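Local coordinates for mannosyl-glycoprotein endo-beta-N-acetylglucosamidase-like domain-containing protein (Pseudomonas protegens, PDB 4KT3) that acts as a type VI secretion effector, a glycoside hydrolase directed at peptidoglycan, and is bound by its immunity protein, at residues I167-A170 against V171-R174; A139-L142 against V143-G146; G156-G159 against F160-L164; L65-E69 against S70-T74. All blocks are in the same frame, centred on the assembly; numbering follows the deposited sequence.

How the contacts relate
Along the chain the four contacts follow one another in series, and none crosses or encloses another, since each joins neighbouring turns of one continuous piece. Contact 4 comes first, where helix 59-70 ends and turns into the loop before helix 76-81. Contact 2 closes the end of helix 135-144, contact 3 opens helix 160-174, and contact 1 forms the last two turns of that same helix. In space they meet through side chains: Leu142 of contact 2 packs on Leu164 of contact 3 and Leu65 of contact 4, while Tyr72 of contact 4 lies against Val171 of contact 1. Helix 160-174 thereby packs against helix 59-70 and helix 135-144.

Contact 1: residues I167-A170 against V171-R174; sequences IIIA and VRGR
Ile169 and Arg172 run side by side on the outer surface of the helix, pointing the same way. The guanidinium approaches the isoleucine obliquely: CG1 of Ile169 lies 4.1 Å from NH2 of Arg172. A bend at chi3 (-58°) turns the arginine back along the helix from an otherwise extended start, and its NE reaches Glu60 in a salt bridge to helix 59-70. Two residues on, at another side of the helix, Arg174 is oriented differently. Its CG sits beside the backbone N (chi1 -73°) and packs 3.3 Å from Ala170 O, after which the chain stretches out to NE and brings NH1 to 4.1 Å from Ala170 CB, again obliquely. Both pairs belong to the C-terminal part of helix 160-174, where the i to i+4 pattern is unbroken: Val171 N bonds to Ile167 O at 2.8 Å with an N-H...O angle of 164°, and Arg174 N to Ala170 O at 2.8 Å. Arg172 N and Gly173 N bond in the same way to the carbonyls of Ile168 and Ile169. On the buried side Val171 directs CG2 toward the preceding turn, 3.4 Å from Ile167 O, and the same methyl is 4.3 Å from Ile167 CG2. That apolar strip faces helix 59-70, with Ile167 on Gln68 and Val171 on Leu63, while Ile168 packs on Pro135 and Phe138 of helix 135-144. At the polar end of Arg174, NE is hydrogen-bonded to Leu31 O and NH1 probably to the Tyr72 hydroxyl, linking the last turn to the N-terminal segment and to the loop after helix 59-70.

Contact 2: residues A139-L142 against V143-G146; sequences AQAL and VRSG
Arg144 folds back over the preceding turn and lays one face of its guanidinium on the backbone of Ala141, whose CA stands 3.5 Å above the guanidinium plane, offset toward the rim. NH2 touches Ala141 CB at 3.6 Å, and NH1 lies over the Gln140 carbonyl, 3.7 Å from its O. A bend at chi3 (-47°) helps bring the head back toward the residues three and four positions earlier. On another side of the helix end, Ser145 OG donates to Leu142 O at 2.7 Å, from 34° out of the carbonyl plane; its chi1 of 73° puts the hydroxyl between the backbone N and the carbonyl carbon, close to that oxygen. These groups sit on the final turns of helix 135-144, which ends in a Schellman motif at Gly146, a residue with positive phi. Helical bonds hold the turns beneath: Arg144 N to Gln140 O at 3.0 Å and Ser145 N to Ala141 O at 2.9 Å, while Gly146 N bonds to Val143 O at 3.1 Å. Farther out, Ser145 OG also takes part in a hydrogen bond with Tyr147 N, joining the helix end to the residue that follows Gly146. Leu142 packs on Phe121 and Val129 of helix 114-129 and on Leu164 of helix 160-174, and Val143 rests on Phe160 of the latter.

Contact 3: residues G156-G159 against F160-L164; sequences GRDG and FARYL
The N-terminal start of helix 160-174 is the element here, with Gly159 at the N-cap position and a loosely ordered loop leading into it. The first turn is closed by the bond from Tyr163 N to Gly159 O, 3.1 Å long; the amide approaches close to the direction of the carbonyl bond, as the C=O...N angle of 162° indicates. Tyr163 CB packs on the same carbonyl, 3.4 Å from Gly159 O. A second bond, Leu164 N to Phe160 O, continues the helix. Before the cap, Asp158 sets its side chain against the aliphatic part of Arg162. The two lie side by side and point the same way, with Asp158 CG 3.6 Å from Arg162 CG and the two CB atoms 3.8 Å apart. The arginine leaves with CG anti to its own N (chi1 -175°), and its bends at chi2 and chi3 carry the head away from the carboxylate, toward Asp166. The planes of the two charged groups stand 66° apart, and Asp158 OD2 remains 5.6 Å from Arg162 NE. The guanidinium instead forms a salt bridge with Asp166, one turn on. Ala161 packs on Met136 of helix 135-144, while the Tyr163 hydroxyl is hydrogen-bonded to Glu94 and Asn96 of the putative lipoprotein chain. Any attraction between the opposite charges of Asp158 and Arg162 therefore acts over a distance, and what touches is the CB and carboxylate of Asp158 against the CB and CG methylenes of Arg162; with Asp158 poorly ordered, that attraction probably does little to fix the loop.

Contact 4: residues L65-E69 against S70-T74; sequences LAAQE and SQYGT
Ser70 grips Ala66 O twice, with its backbone N at 2.9 Å and its hydroxyl OG at 2.7 Å, and the two donors come from opposite faces of the carbonyl plane. The hydroxyl stands 40° out of that plane. It can reach back because chi1 of 74° places OG between the backbone N and the carbonyl carbon of Ser70. The same OG accepts from Gly73 N at 2.9 Å, an ST motif that links the last helical turn to the loop beyond. Next along the chain, Tyr72 N bonds to Ala67 O at 3.0 Å, in the carbonyl plane and on a lone pair. Tyr72 itself lies within a type I' turn from Gln71 to Thr74, in which Gln71 O receives both Thr74 N, at 3.1 Å, and Thr74 OG1, at 2.7 Å. Gln71, with positive phi, is where the chain leaves helical geometry. Around this polar core the Tyr72 ring folds back over the helix, and Ala67 CB sits above the centre of one face, 3.7 Å from the ring centroid and 9° off its normal, a CH-pi contact. The Tyr72 side chain also touches Val171 on helix 160-174. Gln68 NE2 is bonded to Tyr79 O of the putative lipoprotein chain, so the end of helix 59-70 forms part of the surface facing the immunity protein. On other sides, Ala66 and Ser70 pack on Phe40 of helix 35-54, and Leu65 packs on Phe121 of helix 114-129.

Contact 1: residues I167-A170 against V171-R174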
ATOM      1  N   ILE A 167      -6.195  -1.186  -8.445  1.00 15.26           N
ATOM      2  CA  ILE A 167      -4.917  -0.467  -8.394  1.00 14.49           C
ATOM      3  C   ILE A 167      -4.335  -0.314  -9.797  1.00 10.91           C
ATOM      4  O   ILE A 167      -3.829   0.755 -10.154  1.00 13.56           O
ATOM      5  CB  ILE A 167      -3.905  -1.175  -7.479  1.00 12.68           C
ATOM      6  CG1 ILE A 167      -4.350  -1.022  -6.023  1.00 13.67           C
ATOM      7  CG2 ILE A 167      -2.512  -0.595  -7.656  1.00 14.18           C
ATOM      8  CD1 ILE A 167      -3.521  -1.829  -5.041  1.00 13.97           C
ATOM      9  N   ILE A 168      -4.433  -1.368 -10.598  1.00 12.66           N
ATOM     10  CA  ILE A 168      -3.914  -1.336 -11.964  1.00 12.59           C
ATOM     11  C   ILE A 168      -4.644  -0.262 -12.772  1.00 14.38           C
ATOM     12  O   ILE A 168      -4.029   0.508 -13.519  1.00 13.75           O
ATOM     13  CB  ILE A 168      -4.062  -2.730 -12.622  1.00 13.85           C
ATOM     14  CG1 ILE A 168      -3.022  -3.681 -12.013  1.00 12.88           C
ATOM     15  CG2 ILE A 168      -3.897  -2.650 -14.128  1.00 14.32           C
ATOM     16  CD1 ILE A 168      -3.275  -5.161 -12.303  1.00 13.63           C
ATOM     17  N   ILE A 169      -5.957  -0.185 -12.605  1.00 15.68           N
ATOM     18  CA  ILE A 169      -6.745   0.811 -13.326  1.00 18.79           C
ATOM     19  C   ILE A 169      -6.391   2.224 -12.849  1.00 16.75           C
ATOM     20  O   ILE A 169      -6.291   3.164 -13.657  1.00 17.60           O
ATOM     21  CB  ILE A 169      -8.252   0.523 -13.183  1.00 19.45           C
ATOM     22  CG1 ILE A 169      -8.585  -0.784 -13.906  1.00 20.62           C
ATOM     23  CG2 ILE A 169      -9.084   1.666 -13.760  1.00 23.72           C
ATOM     24  CD1 ILE A 169      -9.930  -1.377 -13.537  1.00 26.13           C
ATOM     25  N   ALA A 170      -6.171   2.370 -11.547  1.00 15.49           N
ATOM     26  CA  ALA A 170      -5.777   3.663 -10.988  1.00 15.88           C
ATOM     27  C   ALA A 170      -4.408   4.096 -11.517  1.00 16.81           C
ATOM     28  O   ALA A 170      -4.203   5.263 -11.854  1.00 15.85           O
ATOM     29  CB  ALA A 170      -5.769   3.608  -9.462  1.00 17.92           C
ATOM     30  N   VAL A 171      -3.475   3.154 -11.571  1.00 13.09           N
ATOM     31  CA  VAL A 171      -2.158   3.419 -12.143  1.00 11.59           C
ATOM     32  C   VAL A 171      -2.271   3.852 -13.604  1.00 12.98           C
ATOM     33  O   VAL A 171      -1.624   4.812 -14.014  1.00 14.53           O
ATOM     34  CB  VAL A 171      -1.199   2.212 -11.948  1.00 11.63           C
ATOM     35  CG1 VAL A 171       0.021   2.283 -12.873  1.00 13.25           C
ATOM     36  CG2 VAL A 171      -0.748   2.149 -10.507  1.00 12.27           C
ATOM     37  N   ARG A 172      -3.083   3.149 -14.390  1.00 13.99           N
ATOM     38  CA  ARG A 172      -3.302   3.534 -15.779  1.00 14.99           C
ATOM     39  C   ARG A 172      -3.712   5.002 -15.868  1.00 15.30           C
ATOM     40  O   ARG A 172      -3.211   5.742 -16.719  1.00 17.32           O
ATOM     41  CB  ARG A 172      -4.365   2.658 -16.440  1.00 14.44           C
ATOM     42  CG  ARG A 172      -4.474   2.840 -17.959  1.00 15.67           C
ATOM     43  CD  ARG A 172      -5.734   2.164 -18.515  1.00 17.08           C
ATOM     44  NE  ARG A 172      -5.773   0.740 -18.203  1.00 16.98           N
ATOM     45  CZ  ARG A 172      -6.868   0.064 -17.865  1.00 18.78           C
ATOM     46  NH1 ARG A 172      -8.049   0.667 -17.800  1.00 21.52           N
ATOM     47  NH2 ARG A 172      -6.781  -1.231 -17.598  1.00 19.28           N
ATOM     48  N   GLY A 173      -4.627   5.419 -14.996  1.00 16.95           N
ATOM     49  CA  GLY A 173      -5.074   6.801 -14.982  1.00 16.20           C
ATOM     50  C   GLY A 173      -3.994   7.759 -14.513  1.00 14.93           C
ATOM     51  O   GLY A 173      -3.858   8.859 -15.047  1.00 16.94           O
ATOM     52  N   ARG A 174      -3.228   7.362 -13.504  1.00 15.32           N
ATOM     53  CA  ARG A 174      -2.182   8.223 -12.966  1.00 14.42           C
ATOM     54  C   ARG A 174      -1.025   8.427 -13.939  1.00 13.71           C
ATOM     55  O   ARG A 174      -0.279   9.402 -13.830  1.00 15.87           O
ATOM     56  CB  ARG A 174      -1.698   7.687 -11.610  1.00 15.02           C
ATOM     57  CG  ARG A 174      -2.738   7.924 -10.535  1.00 18.32           C
ATOM     58  CD  ARG A 174      -2.325   7.530  -9.136  1.00 19.41           C
ATOM     59  NE  ARG A 174      -3.266   8.175  -8.199  1.00 26.55           N
ATOM     60  CZ  ARG A 174      -3.964   7.578  -7.235  1.00 23.31           C
ATOM     61  NH1 ARG A 174      -3.850   6.282  -6.980  1.00 22.32           N
ATOM     62  NH2 ARG A 174      -4.787   8.304  -6.494  1.00 25.14           N
TER

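Contact 2: residues A139-L142 against V143-G146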
ATOM      1  N   ALA A 139      -4.344 -10.753 -12.024  1.00 15.14           N
ATOM      2  CA  ALA A 139      -4.312 -11.008 -10.591  1.00 14.89           C
ATOM      3  C   ALA A 139      -4.553 -12.492 -10.315  1.00 16.01           C
ATOM      4  O   ALA A 139      -3.909 -13.095  -9.457  1.00 15.15           O
ATOM      5  CB  ALA A 139      -5.348 -10.161  -9.887  1.00 18.26           C
ATOM      6  N   GLN A 140      -5.473 -13.093 -11.060  1.00 18.44           N
ATOM      7  CA  GLN A 140      -5.752 -14.516 -10.879  1.00 19.49           C
ATOM      8  C   GLN A 140      -4.541 -15.389 -11.227  1.00 17.21           C
ATOM      9  O   GLN A 140      -4.266 -16.375 -10.550  1.00 18.66           O
ATOM     10  CB  GLN A 140      -6.986 -14.920 -11.689  1.00 23.66           C
ATOM     11  CG  GLN A 140      -8.282 -14.299 -11.143  1.00 26.04           C
ATOM     12  CD  GLN A 140      -9.376 -14.175 -12.193  1.00 30.06           C
ATOM     13  OE1 GLN A 140      -9.173 -14.503 -13.366  1.00 32.11           O
ATOM     14  NE2 GLN A 140     -10.540 -13.681 -11.776  1.00 36.11           N
ATOM     15  N   ALA A 141      -3.793 -15.008 -12.256  1.00 16.10           N
ATOM     16  CA  ALA A 141      -2.598 -15.749 -12.634  1.00 18.86           C
ATOM     17  C   ALA A 141      -1.518 -15.598 -11.565  1.00 15.20           C
ATOM     18  O   ALA A 141      -0.737 -16.522 -11.316  1.00 17.75           O
ATOM     19  CB  ALA A 141      -2.082 -15.272 -13.988  1.00 18.53           C
ATOM     20  N   LEU A 142      -1.479 -14.426 -10.939  1.00 16.99           N
ATOM     21  CA  LEU A 142      -0.536 -14.151  -9.871  1.00 18.36           C
ATOM     22  C   LEU A 142      -0.746 -15.149  -8.737  1.00 20.66           C
ATOM     23  O   LEU A 142       0.206 -15.716  -8.193  1.00 22.98           O
ATOM     24  CB  LEU A 142      -0.759 -12.724  -9.356  1.00 23.60           C
ATOM     25  CG  LEU A 142       0.434 -11.859  -9.010  1.00 30.11           C
ATOM     26  CD1 LEU A 142       1.541 -11.967 -10.036  1.00 17.25           C
ATOM     27  CD2 LEU A 142      -0.056 -10.426  -8.889  1.00 23.11           C
ATOM     28  N   VAL A 143      -2.002 -15.368  -8.383  1.00 21.96           N
ATOM     29  CA  VAL A 143      -2.335 -16.344  -7.351  1.00 23.94           C
ATOM     30  C   VAL A 143      -2.016 -17.780  -7.771  1.00 23.04           C
ATOM     31  O   VAL A 143      -1.496 -18.562  -6.977  1.00 26.38           O
ATOM     32  CB  VAL A 143      -3.814 -16.250  -6.964  1.00 24.61           C
ATOM     33  CG1 VAL A 143      -4.196 -17.394  -6.053  1.00 27.42           C
ATOM     34  CG2 VAL A 143      -4.078 -14.913  -6.289  1.00 25.69           C
ATOM     35  N   ARG A 144      -2.338 -18.132  -9.007  1.00 25.33           N
ATOM     36  CA  ARG A 144      -2.071 -19.483  -9.497  1.00 23.60           C
ATOM     37  C   ARG A 144      -0.582 -19.805  -9.463  1.00 26.77           C
ATOM     38  O   ARG A 144      -0.185 -20.947  -9.197  1.00 28.69           O
ATOM     39  CB  ARG A 144      -2.596 -19.639 -10.924  1.00 26.09           C
ATOM     40  CG  ARG A 144      -4.022 -20.144 -10.999  1.00 32.60           C
ATOM     41  CD  ARG A 144      -4.352 -20.751 -12.356  1.00 34.62           C
ATOM     42  NE  ARG A 144      -3.914 -19.901 -13.456  1.00 35.37           N
ATOM     43  CZ  ARG A 144      -4.546 -18.805 -13.873  1.00 34.49           C
ATOM     44  NH1 ARG A 144      -5.669 -18.399 -13.292  1.00 36.99           N
ATOM     45  NH2 ARG A 144      -4.051 -18.112 -14.884  1.00 34.67           N
ATOM     46  N   SER A 145       0.238 -18.795  -9.733  1.00 22.43           N
ATOM     47  CA  SER A 145       1.685 -18.954  -9.808  1.00 25.77           C
ATOM     48  C   SER A 145       2.328 -19.114  -8.435  1.00 24.92           C
ATOM     49  O   SER A 145       3.496 -19.468  -8.346  1.00 31.44           O
ATOM     50  CB  SER A 145       2.306 -17.741 -10.511  1.00 25.76           C
ATOM     51  OG  SER A 145       2.278 -16.595  -9.683  1.00 22.84           O
ATOM     52  N   GLY A 146       1.574 -18.826  -7.380  1.00 23.66           N
ATOM     53  CA  GLY A 146       2.110 -18.843  -6.027  1.00 26.66           C
ATOM     54  C   GLY A 146       2.833 -17.564  -5.607  1.00 20.65           C
ATOM     55  O   GLY A 146       3.450 -17.519  -4.552  1.00 24.12           O
TER

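Contact 3: residues G156-G159 against F160-L164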
ATOM      1  N   GLY A 156     -12.070  -6.204   4.551  1.00 67.64           N
ATOM      2  CA  GLY A 156     -12.450  -5.336   3.450  1.00 70.46           C
ATOM      3  C   GLY A 156     -13.533  -5.943   2.577  1.00 72.28           C
ATOM      4  O   GLY A 156     -13.961  -7.076   2.800  1.00 74.65           O
ATOM      5  N   ARG A 157     -13.978  -5.187   1.578  1.00 71.43           N
ATOM      6  CA  ARG A 157     -15.047  -5.636   0.687  1.00 70.80           C
ATOM      7  C   ARG A 157     -14.554  -6.602  -0.395  1.00 67.06           C
ATOM      8  O   ARG A 157     -14.914  -7.779  -0.403  1.00 67.35           O
ATOM      9  CB  ARG A 157     -15.724  -4.430   0.026  1.00 70.91           C
ATOM     10  N   ASP A 158     -13.730  -6.102  -1.306  1.00 63.85           N
ATOM     11  CA  ASP A 158     -13.342  -6.877  -2.481  1.00 60.20           C
ATOM     12  C   ASP A 158     -12.265  -7.918  -2.190  1.00 54.87           C
ATOM     13  O   ASP A 158     -11.458  -7.766  -1.267  1.00 54.24           O
ATOM     14  CB  ASP A 158     -12.864  -5.940  -3.589  1.00 61.23           C
ATOM     15  CG  ASP A 158     -13.990  -5.095  -4.162  1.00 63.34           C
ATOM     16  OD1 ASP A 158     -15.098  -5.641  -4.370  1.00 65.14           O
ATOM     17  OD2 ASP A 158     -13.773  -3.887  -4.395  1.00 62.09           O
ATOM     18  N   GLY A 159     -12.264  -8.972  -3.001  1.00 44.85           N
ATOM     19  CA  GLY A 159     -11.266 -10.014  -2.907  1.00 38.72           C
ATOM     20  C   GLY A 159      -9.944  -9.557  -3.490  1.00 28.63           C
ATOM     21  O   GLY A 159      -9.812  -8.416  -3.964  1.00 26.84           O
ATOM     22  N   PHE A 160      -8.962 -10.453  -3.470  1.00 27.74           N
ATOM     23  CA  PHE A 160      -7.609 -10.105  -3.881  1.00 22.72           C
ATOM     24  C   PHE A 160      -7.574  -9.558  -5.309  1.00 24.29           C
ATOM     25  O   PHE A 160      -6.958  -8.516  -5.575  1.00 19.96           O
ATOM     26  CB  PHE A 160      -6.684 -11.322  -3.773  1.00 25.98           C
ATOM     27  CG  PHE A 160      -5.319 -11.085  -4.337  1.00 25.54           C
ATOM     28  CD1 PHE A 160      -5.011 -11.472  -5.640  1.00 22.99           C
ATOM     29  CD2 PHE A 160      -4.347 -10.457  -3.578  1.00 33.31           C
ATOM     30  CE1 PHE A 160      -3.754 -11.240  -6.166  1.00 23.60           C
ATOM     31  CE2 PHE A 160      -3.093 -10.220  -4.100  1.00 31.18           C
ATOM     32  CZ  PHE A 160      -2.794 -10.616  -5.398  1.00 29.41           C
ATOM     33  N   ALA A 161      -8.229 -10.255  -6.233  1.00 23.34           N
ATOM     34  CA  ALA A 161      -8.117  -9.902  -7.648  1.00 19.34           C
ATOM     35  C   ALA A 161      -8.719  -8.537  -7.956  1.00 19.80           C
ATOM     36  O   ALA A 161      -8.116  -7.735  -8.669  1.00 20.78           O
ATOM     37  CB  ALA A 161      -8.762 -10.971  -8.520  1.00 20.75           C
ATOM     38  N   ARG A 162      -9.911  -8.281  -7.428  1.00 20.44           N
ATOM     39  CA  ARG A 162     -10.605  -7.035  -7.697  1.00 19.37           C
ATOM     40  C   ARG A 162      -9.827  -5.867  -7.097  1.00 17.64           C
ATOM     41  O   ARG A 162      -9.751  -4.787  -7.692  1.00 19.65           O
ATOM     42  CB  ARG A 162     -12.022  -7.085  -7.139  1.00 24.86           C
ATOM     43  CG  ARG A 162     -12.866  -5.869  -7.468  1.00 27.59           C
ATOM     44  CD  ARG A 162     -13.199  -5.808  -8.949  1.00 33.21           C
ATOM     45  NE  ARG A 162     -12.279  -4.948  -9.685  1.00 34.01           N
ATOM     46  CZ  ARG A 162     -12.245  -4.847 -11.011  1.00 32.57           C
ATOM     47  NH1 ARG A 162     -13.076  -5.561 -11.761  1.00 36.73           N
ATOM     48  NH2 ARG A 162     -11.376  -4.034 -11.591  1.00 32.14           N
ATOM     49  N   TYR A 163      -9.255  -6.085  -5.910  1.00 16.84           N
ATOM     50  CA  TYR A 163      -8.477  -5.055  -5.239  1.00 15.80           C
ATOM     51  C   TYR A 163      -7.242  -4.682  -6.079  1.00 15.38           C
ATOM     52  O   TYR A 163      -6.972  -3.503  -6.309  1.00 15.54           O
ATOM     53  CB  TYR A 163      -8.088  -5.517  -3.823  1.00 15.74           C
ATOM     54  CG  TYR A 163      -7.275  -4.502  -3.037  1.00 15.47           C
ATOM     55  CD1 TYR A 163      -5.888  -4.520  -3.068  1.00 15.09           C
ATOM     56  CD2 TYR A 163      -7.894  -3.530  -2.272  1.00 16.25           C
ATOM     57  CE1 TYR A 163      -5.138  -3.580  -2.364  1.00 14.58           C
ATOM     58  CE2 TYR A 163      -7.158  -2.595  -1.558  1.00 14.79           C
ATOM     59  CZ  TYR A 163      -5.783  -2.629  -1.605  1.00 13.75           C
ATOM     60  OH  TYR A 163      -5.041  -1.713  -0.905  1.00 13.56           O
ATOM     61  N   LEU A 164      -6.505  -5.684  -6.554  1.00 16.35           N
ATOM     62  CA  LEU A 164      -5.323  -5.410  -7.357  1.00 15.42           C
ATOM     63  C   LEU A 164      -5.723  -4.810  -8.704  1.00 14.89           C
ATOM     64  O   LEU A 164      -5.068  -3.896  -9.202  1.00 14.46           O
ATOM     65  CB  LEU A 164      -4.505  -6.680  -7.580  1.00 15.36           C
ATOM     66  CG  LEU A 164      -3.262  -6.550  -8.474  1.00 14.58           C
ATOM     67  CD1 LEU A 164      -2.325  -5.477  -7.970  1.00 15.36           C
ATOM     68  CD2 LEU A 164      -2.529  -7.873  -8.526  1.00 17.63           C
TER

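Contact 4: residues L65-E69 against S70-T74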
ATOM      1  N   LEU A  65       1.223  -3.658  -9.931  1.00  9.70           N
ATOM      2  CA  LEU A  65       1.722  -4.624  -8.960  1.00  9.99           C
ATOM      3  C   LEU A  65       2.802  -3.982  -8.086  1.00  8.74           C
ATOM      4  O   LEU A  65       2.766  -4.131  -6.857  1.00  9.92           O
ATOM      5  CB  LEU A  65       2.220  -5.908  -9.620  1.00 11.06           C
ATOM      6  CG  LEU A  65       2.768  -6.960  -8.644  1.00 12.14           C
ATOM      7  CD1 LEU A  65       1.733  -7.388  -7.609  1.00 12.03           C
ATOM      8  CD2 LEU A  65       3.284  -8.170  -9.424  1.00 12.90           C
ATOM      9  N   ALA A  66       3.731  -3.243  -8.687  1.00 10.08           N
ATOM     10  CA  ALA A  66       4.751  -2.568  -7.888  1.00  9.28           C
ATOM     11  C   ALA A  66       4.110  -1.561  -6.913  1.00  9.63           C
ATOM     12  O   ALA A  66       4.557  -1.424  -5.778  1.00 11.09           O
ATOM     13  CB  ALA A  66       5.759  -1.884  -8.778  1.00 11.58           C
ATOM     14  N   ALA A  67       3.089  -0.834  -7.361  1.00  9.51           N
ATOM     15  CA  ALA A  67       2.410   0.136  -6.491  1.00  9.73           C
ATOM     16  C   ALA A  67       1.775  -0.552  -5.275  1.00  9.95           C
ATOM     17  O   ALA A  67       1.795  -0.017  -4.168  1.00 10.94           O
ATOM     18  CB  ALA A  67       1.353   0.901  -7.268  1.00 11.55           C
ATOM     19  N   GLN A  68       1.164  -1.706  -5.509  1.00  9.90           N
ATOM     20  CA  GLN A  68       0.585  -2.533  -4.456  1.00 10.79           C
ATOM     21  C   GLN A  68       1.645  -3.022  -3.461  1.00 10.08           C
ATOM     22  O   GLN A  68       1.458  -2.956  -2.250  1.00 12.39           O
ATOM     23  CB  GLN A  68      -0.103  -3.733  -5.122  1.00 10.53           C
ATOM     24  CG  GLN A  68      -0.330  -4.970  -4.253  1.00 12.63           C
ATOM     25  CD  GLN A  68      -1.409  -4.790  -3.198  1.00 13.20           C
ATOM     26  OE1 GLN A  68      -1.724  -3.673  -2.781  1.00 14.24           O
ATOM     27  NE2 GLN A  68      -1.973  -5.910  -2.742  1.00 14.36           N
ATOM     28  N   GLU A  69       2.757  -3.541  -3.967  1.00  9.60           N
ATOM     29  CA  GLU A  69       3.749  -4.150  -3.089  1.00 10.23           C
ATOM     30  C   GLU A  69       4.543  -3.121  -2.304  1.00 10.92           C
ATOM     31  O   GLU A  69       4.959  -3.388  -1.166  1.00 10.92           O
ATOM     32  CB  GLU A  69       4.721  -5.014  -3.891  1.00 11.82           C
ATOM     33  CG  GLU A  69       4.076  -6.187  -4.639  1.00 11.48           C
ATOM     34  CD  GLU A  69       3.420  -7.162  -3.702  1.00 10.46           C
ATOM     35  OE1 GLU A  69       4.139  -7.765  -2.868  1.00 12.58           O
ATOM     36  OE2 GLU A  69       2.192  -7.318  -3.812  1.00 12.53           O
ATOM     37  N   SER A  70       4.774  -1.963  -2.921  1.00 10.67           N
ATOM     38  CA  SER A  70       5.655  -0.935  -2.361  1.00 10.43           C
ATOM     39  C   SER A  70       4.953   0.271  -1.752  1.00  9.17           C
ATOM     40  O   SER A  70       5.622   1.210  -1.341  1.00 10.62           O
ATOM     41  CB  SER A  70       6.628  -0.448  -3.445  1.00 10.32           C
ATOM     42  OG  SER A  70       5.990   0.389  -4.396  1.00 10.68           O
ATOM     43  N   GLN A  71       3.623   0.243  -1.731  1.00  9.72           N
ATOM     44  CA  GLN A  71       2.831   1.378  -1.257  1.00  9.52           C
ATOM     45  C   GLN A  71       3.260   2.640  -2.027  1.00 10.62           C
ATOM     46  O   GLN A  71       3.601   3.690  -1.463  1.00 10.70           O
ATOM     47  CB  GLN A  71       2.977   1.560   0.262  1.00 10.95           C
ATOM     48  CG  GLN A  71       2.419   0.377   1.083  1.00 11.03           C
ATOM     49  CD  GLN A  71       3.272  -0.888   0.975  1.00 11.69           C
ATOM     50  OE1 GLN A  71       2.781  -1.979   0.609  1.00 16.26           O
ATOM     51  NE2 GLN A  71       4.540  -0.753   1.285  1.00 10.42           N
ATOM     52  N   TYR A  72       3.210   2.514  -3.339  1.00  9.56           N
ATOM     53  CA  TYR A  72       3.602   3.573  -4.251  1.00  9.21           C
ATOM     54  C   TYR A  72       4.982   4.108  -3.875  1.00 11.06           C
ATOM     55  O   TYR A  72       5.231   5.318  -3.828  1.00 11.37           O
ATOM     56  CB  TYR A  72       2.543   4.679  -4.291  1.00 10.95           C
ATOM     57  CG  TYR A  72       1.302   4.344  -5.111  1.00 10.74           C
ATOM     58  CD1 TYR A  72       1.238   4.669  -6.452  1.00 11.46           C
ATOM     59  CD2 TYR A  72       0.186   3.728  -4.532  1.00 14.83           C
ATOM     60  CE1 TYR A  72       0.110   4.392  -7.211  1.00 12.26           C
ATOM     61  CE2 TYR A  72      -0.960   3.441  -5.294  1.00 14.33           C
ATOM     62  CZ  TYR A  72      -0.988   3.801  -6.630  1.00 14.82           C
ATOM     63  OH  TYR A  72      -2.090   3.570  -7.427  1.00 16.06           O
ATOM     64  N   GLY A  73       5.889   3.178  -3.606  1.00 11.70           N
ATOM     65  CA  GLY A  73       7.280   3.506  -3.390  1.00 11.38           C
ATOM     66  C   GLY A  73       7.607   4.025  -2.002  1.00 10.25           C
ATOM     67  O   GLY A  73       8.747   4.440  -1.755  1.00 14.13           O
ATOM     68  N   THR A  74       6.637   4.002  -1.089  1.00  9.94           N
ATOM     69  CA  THR A  74       6.860   4.538   0.255  1.00 10.48           C
ATOM     70  C   THR A  74       7.267   3.504   1.303  1.00  9.75           C
ATOM     71  O   THR A  74       7.718   3.872   2.388  1.00 11.01           O
ATOM     72  CB  THR A  74       5.653   5.351   0.761  1.00 10.04           C
ATOM     73  OG1 THR A  74       4.514   4.502   0.996  1.00 11.21           O
ATOM     74  CG2 THR A  74       5.294   6.444  -0.235  1.00 11.05           C
TER